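Local coordinates for protein cytochrome P450 CYP260B1 (Sorangium cellulosum, PDB 5HIW) that belongs to the cytochrome P450 family of haem proteins and holds protoporphyrin IX with its iron inside a mainly helical fold, at residues S92-V95 with I96-E100; T292-A295 with G296-L299. All coordinates share one frame; numbering follows the deposited sequence.

Contact 1 of 2, residues S92-V95 with I96-E100; sequences SPRV and ISRYE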
loop_
_atom_site.group_PDB
_atom_site.type_symbol
_atom_site.label_atom_id
_atom_site.label_comp_id
_atom_site.label_asym_id
_atom_site.label_seq_id
_atom_site.Cartn_x
_atom_site.Cartn_y
_atom_site.Cartn_z
ATOM N N SER A 92 5.097 6.542 -15.354
ATOM C CA SER A 92 4.976 7.974 -15.663
ATOM C C SER A 92 3.533 8.237 -15.997
ATOM O O SER A 92 2.790 7.308 -16.306
ATOM C CB SER A 92 5.899 8.262 -16.861
ATOM O OG SER A 92 5.309 7.733 -18.000
ATOM N N PRO A 93 3.081 9.534 -16.116
ATOM C CA PRO A 93 1.678 9.826 -16.389
ATOM C C PRO A 93 1.181 9.286 -17.719
ATOM O O PRO A 93 0.085 8.774 -17.824
ATOM C CB PRO A 93 1.613 11.368 -16.317
ATOM C CG PRO A 93 2.636 11.667 -15.279
ATOM C CD PRO A 93 3.780 10.717 -15.565
ATOM N N ARG A 94 1.980 9.360 -18.751
ATOM C CA ARG A 94 1.582 8.695 -20.007
ATOM C C ARG A 94 1.264 7.197 -19.807
ATOM O O ARG A 94 0.306 6.694 -20.389
ATOM C CB ARG A 94 2.770 8.795 -20.966
ATOM C CG ARG A 94 2.493 8.054 -22.276
ATOM C CD ARG A 94 3.798 7.971 -23.105
ATOM N NE ARG A 94 4.914 7.185 -22.529
ATOM C CZ ARG A 94 4.981 5.848 -22.450
ATOM N NH1 ARG A 94 3.988 5.084 -22.837
ATOM N NH2 ARG A 94 6.071 5.266 -21.964
ATOM N N VAL A 95 2.095 6.485 -19.031
ATOM C CA VAL A 95 1.912 5.019 -18.851
ATOM C C VAL A 95 0.643 4.762 -18.036
ATOM O O VAL A 95 -0.184 3.860 -18.363
ATOM C CB VAL A 95 3.145 4.395 -18.154
ATOM C CG1 VAL A 95 2.847 2.929 -17.852
ATOM C CG2 VAL A 95 4.422 4.498 -19.009
ATOM N N ILE A 96 0.469 5.576 -16.992
ATOM C CA ILE A 96 -0.661 5.457 -16.121
ATOM C C ILE A 96 -1.904 5.615 -16.943
ATOM O O ILE A 96 -2.813 4.844 -16.815
ATOM C CB ILE A 96 -0.597 6.392 -14.893
ATOM C CG1 ILE A 96 0.636 6.192 -14.042
ATOM C CG2 ILE A 96 -1.921 6.374 -14.182
ATOM C CD1 ILE A 96 0.658 4.856 -13.340
ATOM N N SER A 97 -2.022 6.636 -17.801
ATOM C CA SER A 97 -3.240 6.813 -18.552
ATOM C C SER A 97 -3.426 5.671 -19.564
ATOM O O SER A 97 -4.542 5.198 -19.769
ATOM C CB SER A 97 -3.138 8.146 -19.366
ATOM O OG SER A 97 -4.186 8.241 -20.261
ATOM N N ARG A 98 -2.320 5.214 -20.126
ATOM C CA ARG A 98 -2.404 4.092 -21.086
ATOM C C ARG A 98 -3.067 2.892 -20.470
ATOM O O ARG A 98 -3.949 2.270 -21.104
ATOM C CB ARG A 98 -1.007 3.656 -21.546
ATOM C CG ARG A 98 -1.071 2.462 -22.524
ATOM C CD ARG A 98 0.305 2.287 -23.214
ATOM N NE ARG A 98 0.534 3.594 -23.851
ATOM C CZ ARG A 98 1.662 4.043 -24.407
ATOM N NH1 ARG A 98 2.756 3.265 -24.510
ATOM N NH2 ARG A 98 1.665 5.301 -24.887
ATOM N N TYR A 99 -2.597 2.566 -19.284
ATOM C CA TYR A 99 -3.130 1.374 -18.546
ATOM C C TYR A 99 -4.421 1.588 -17.827
ATOM O O TYR A 99 -5.219 0.641 -17.658
ATOM C CB TYR A 99 -2.026 0.704 -17.734
ATOM C CG TYR A 99 -1.043 0.143 -18.739
ATOM C CD1 TYR A 99 -1.414 -0.918 -19.587
ATOM C CD2 TYR A 99 0.221 0.681 -18.869
ATOM C CE1 TYR A 99 -0.546 -1.373 -20.565
ATOM C CE2 TYR A 99 1.069 0.272 -19.846
ATOM C CZ TYR A 99 0.693 -0.771 -20.698
ATOM O OH TYR A 99 1.577 -1.220 -21.668
ATOM N N GLU A 100 -4.732 2.849 -17.539
ATOM C CA GLU A 100 -6.107 3.153 -17.237
ATOM C C GLU A 100 -7.051 2.680 -18.299
ATOM O O GLU A 100 -8.113 2.036 -18.003
ATOM C CB GLU A 100 -6.293 4.665 -16.939
ATOM C CG GLU A 100 -7.756 5.127 -16.889
ATOM C CD GLU A 100 -7.974 6.503 -16.202
ATOM O OE1 GLU A 100 -7.031 7.096 -15.706
ATOM O OE2 GLU A 100 -9.104 6.972 -16.107
#

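Contact 2 of 2, residues T292-A295 with G296-L299; sequences TLAA and GTIL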
loop_
_atom_site.group_PDB
_atom_site.type_symbol
_atom_site.label_atom_id
_atom_site.label_comp_id
_atom_site.label_asym_id
_atom_site.label_seq_id
_atom_site.Cartn_x
_atom_site.Cartn_y
_atom_site.Cartn_z
ATOM N N THR A 292 18.127 7.716 22.968
ATOM C CA THR A 292 19.293 7.230 22.273
ATOM C C THR A 292 19.012 5.952 21.605
ATOM O O THR A 292 18.418 5.021 22.185
ATOM C CB THR A 292 20.454 7.042 23.262
ATOM O OG1 THR A 292 21.014 8.332 23.491
ATOM C CG2 THR A 292 21.522 6.069 22.718
ATOM N N LEU A 293 19.461 5.905 20.365
ATOM C CA LEU A 293 19.272 4.767 19.543
ATOM C C LEU A 293 20.646 4.248 19.163
ATOM O O LEU A 293 21.365 4.872 18.395
ATOM C CB LEU A 293 18.433 5.172 18.318
ATOM C CG LEU A 293 17.100 5.875 18.694
ATOM C CD1 LEU A 293 16.406 6.442 17.466
ATOM C CD2 LEU A 293 16.182 4.883 19.399
ATOM N N ALA A 294 21.013 3.109 19.735
ATOM C CA ALA A 294 22.292 2.464 19.435
ATOM C C ALA A 294 22.413 2.086 17.951
ATOM O O ALA A 294 21.417 1.624 17.348
ATOM C CB ALA A 294 22.427 1.211 20.286
ATOM N N ALA A 295 23.610 2.260 17.369
ATOM C CA ALA A 295 23.926 1.578 16.101
ATOM C C ALA A 295 23.374 0.164 16.164
ATOM O O ALA A 295 23.495 -0.503 17.176
ATOM C CB ALA A 295 25.419 1.567 15.837
ATOM N N GLY A 296 22.719 -0.303 15.121
ATOM C CA GLY A 296 22.180 -1.661 15.104
ATOM C C GLY A 296 20.704 -1.816 15.518
ATOM O O GLY A 296 20.133 -2.832 15.320
ATOM N N THR A 297 20.080 -0.760 15.996
ATOM C CA THR A 297 18.668 -0.779 16.339
ATOM C C THR A 297 17.772 -0.901 15.109
ATOM O O THR A 297 18.041 -0.287 14.093
ATOM C CB THR A 297 18.302 0.544 16.979
ATOM O OG1 THR A 297 19.189 0.801 18.070
ATOM C CG2 THR A 297 16.828 0.570 17.448
ATOM N N ILE A 298 16.712 -1.682 15.221
ATOM C CA ILE A 298 15.621 -1.695 14.231
ATOM C C ILE A 298 14.486 -0.771 14.714
ATOM O O ILE A 298 13.929 -0.990 15.812
ATOM C CB ILE A 298 15.103 -3.107 14.022
ATOM C CG1 ILE A 298 16.265 -4.021 13.543
ATOM C CG2 ILE A 298 13.943 -3.090 13.040
ATOM C CD1 ILE A 298 15.881 -5.476 13.271
ATOM N N LEU A 299 14.179 0.259 13.914
ATOM C CA LEU A 299 13.291 1.379 14.263
ATOM C C LEU A 299 12.033 1.372 13.396
ATOM O O LEU A 299 12.132 1.229 12.173
ATOM C CB LEU A 299 14.052 2.657 14.068
ATOM C CG LEU A 299 13.482 3.947 14.572
ATOM C CD1 LEU A 299 13.351 3.905 16.117
ATOM C CD2 LEU A 299 14.333 5.117 14.139
#

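Contact 1 of 2, residues S92-V95 with I96-E100
The N-terminal turns of helix 93-113, probably helix D of the P450 fold, start at the N-cap Ser92, whose O takes the N-H of Ile96 (3.0 Å). The i to i+4 pattern continues with Ser97 N on Pro93 O, Arg98 N on Arg94 O and Tyr99 N on Val95 O. On the outer surface Arg94 and Arg98, one turn apart, run side by side. Their guanidinium planes are 45° apart: NH1 of Arg94 lies over one face of the Arg98 guanidinium, while NH1 of Arg98 sits near the plane of the Arg94 guanidinium, at its edge. The modelled distance between the two NH1 atoms, 2.8 Å, is short for two donors and doubtful; Glu202 on helix 199-209 forms salt bridges to both arginines and probably offsets part of their charge. Ile96 faces helix 341-358 through Pro342 and Met346, its side chain about 8 Å from the haem. Tyr99, whose OH is hydrogen-bonded to Asp197 O, has CG of Arg98 over its ring centre, 4.0 Å above the plane. Val95, with CG1 anti to its own N (chi1 174°), brings that methyl to the ring edge, where CG1 is 3.6 Å from Tyr99 CD2.

Contact 2 of 2, residues T292-A295 with G296-L299
Ala294 to Thr297 form a type II beta turn, closed by the N-H of Thr297 on Ala294 O (3.0 Å). Gly296 occupies the third position with phi 95°, where a CB would be jammed against the preceding carbonyl, that of Ala295. The same Ala294 O receives a second, very short bond from the Thr297 hydroxyl, with OG1 and O 2.5 Å apart. A chi1 of -53° sets OG1 beside the backbone N of Thr297, which lets one residue grip the carbonyl with both donors. CB of Ala294 lies 3.9 Å from the same OG1. Where the two arms leave the turn, buried Leu293 and Leu299 meet at about a right angle: CD1 of Leu293 reaches both end methyls of Leu299, with CD2 at 4.1 Å. Leu299 also packs on Pro40 and Val42, and Thr297 on Pro40 and Val282. Backbone bonds to Ala286 hold Leu293 in the hairpin of strands 286-288 and 291-293, and bonds to Val282 and Arg280 hold Thr297 and Leu299 beside strand 277-282. A glycine-containing type II turn thus leads the chain from this two-stranded hairpin back into the mixed sheet, the beta-rich part of the P450 fold.

Both contacts are local, and neither nests in nor crosses the other: along the chain, contact 1 is complete long before contact 2 opens. Coming from the N terminus, the chain lays down strands 31-34 and 39-42, passes helix 77-90 and then begins helix 93-113 at contact 1, where side chains reach helices 199-209 and 341-358. After the helical middle it returns to the sheet with strand 277-282, makes the hairpin 286-288/291-293 and turns at contact 2 into strand 298-302, which lies between 277-282 and 39-42. The two sites lie on opposite sides of the molecular centre, their centres 41 Å apart, one in the helical region and one in the sheet region.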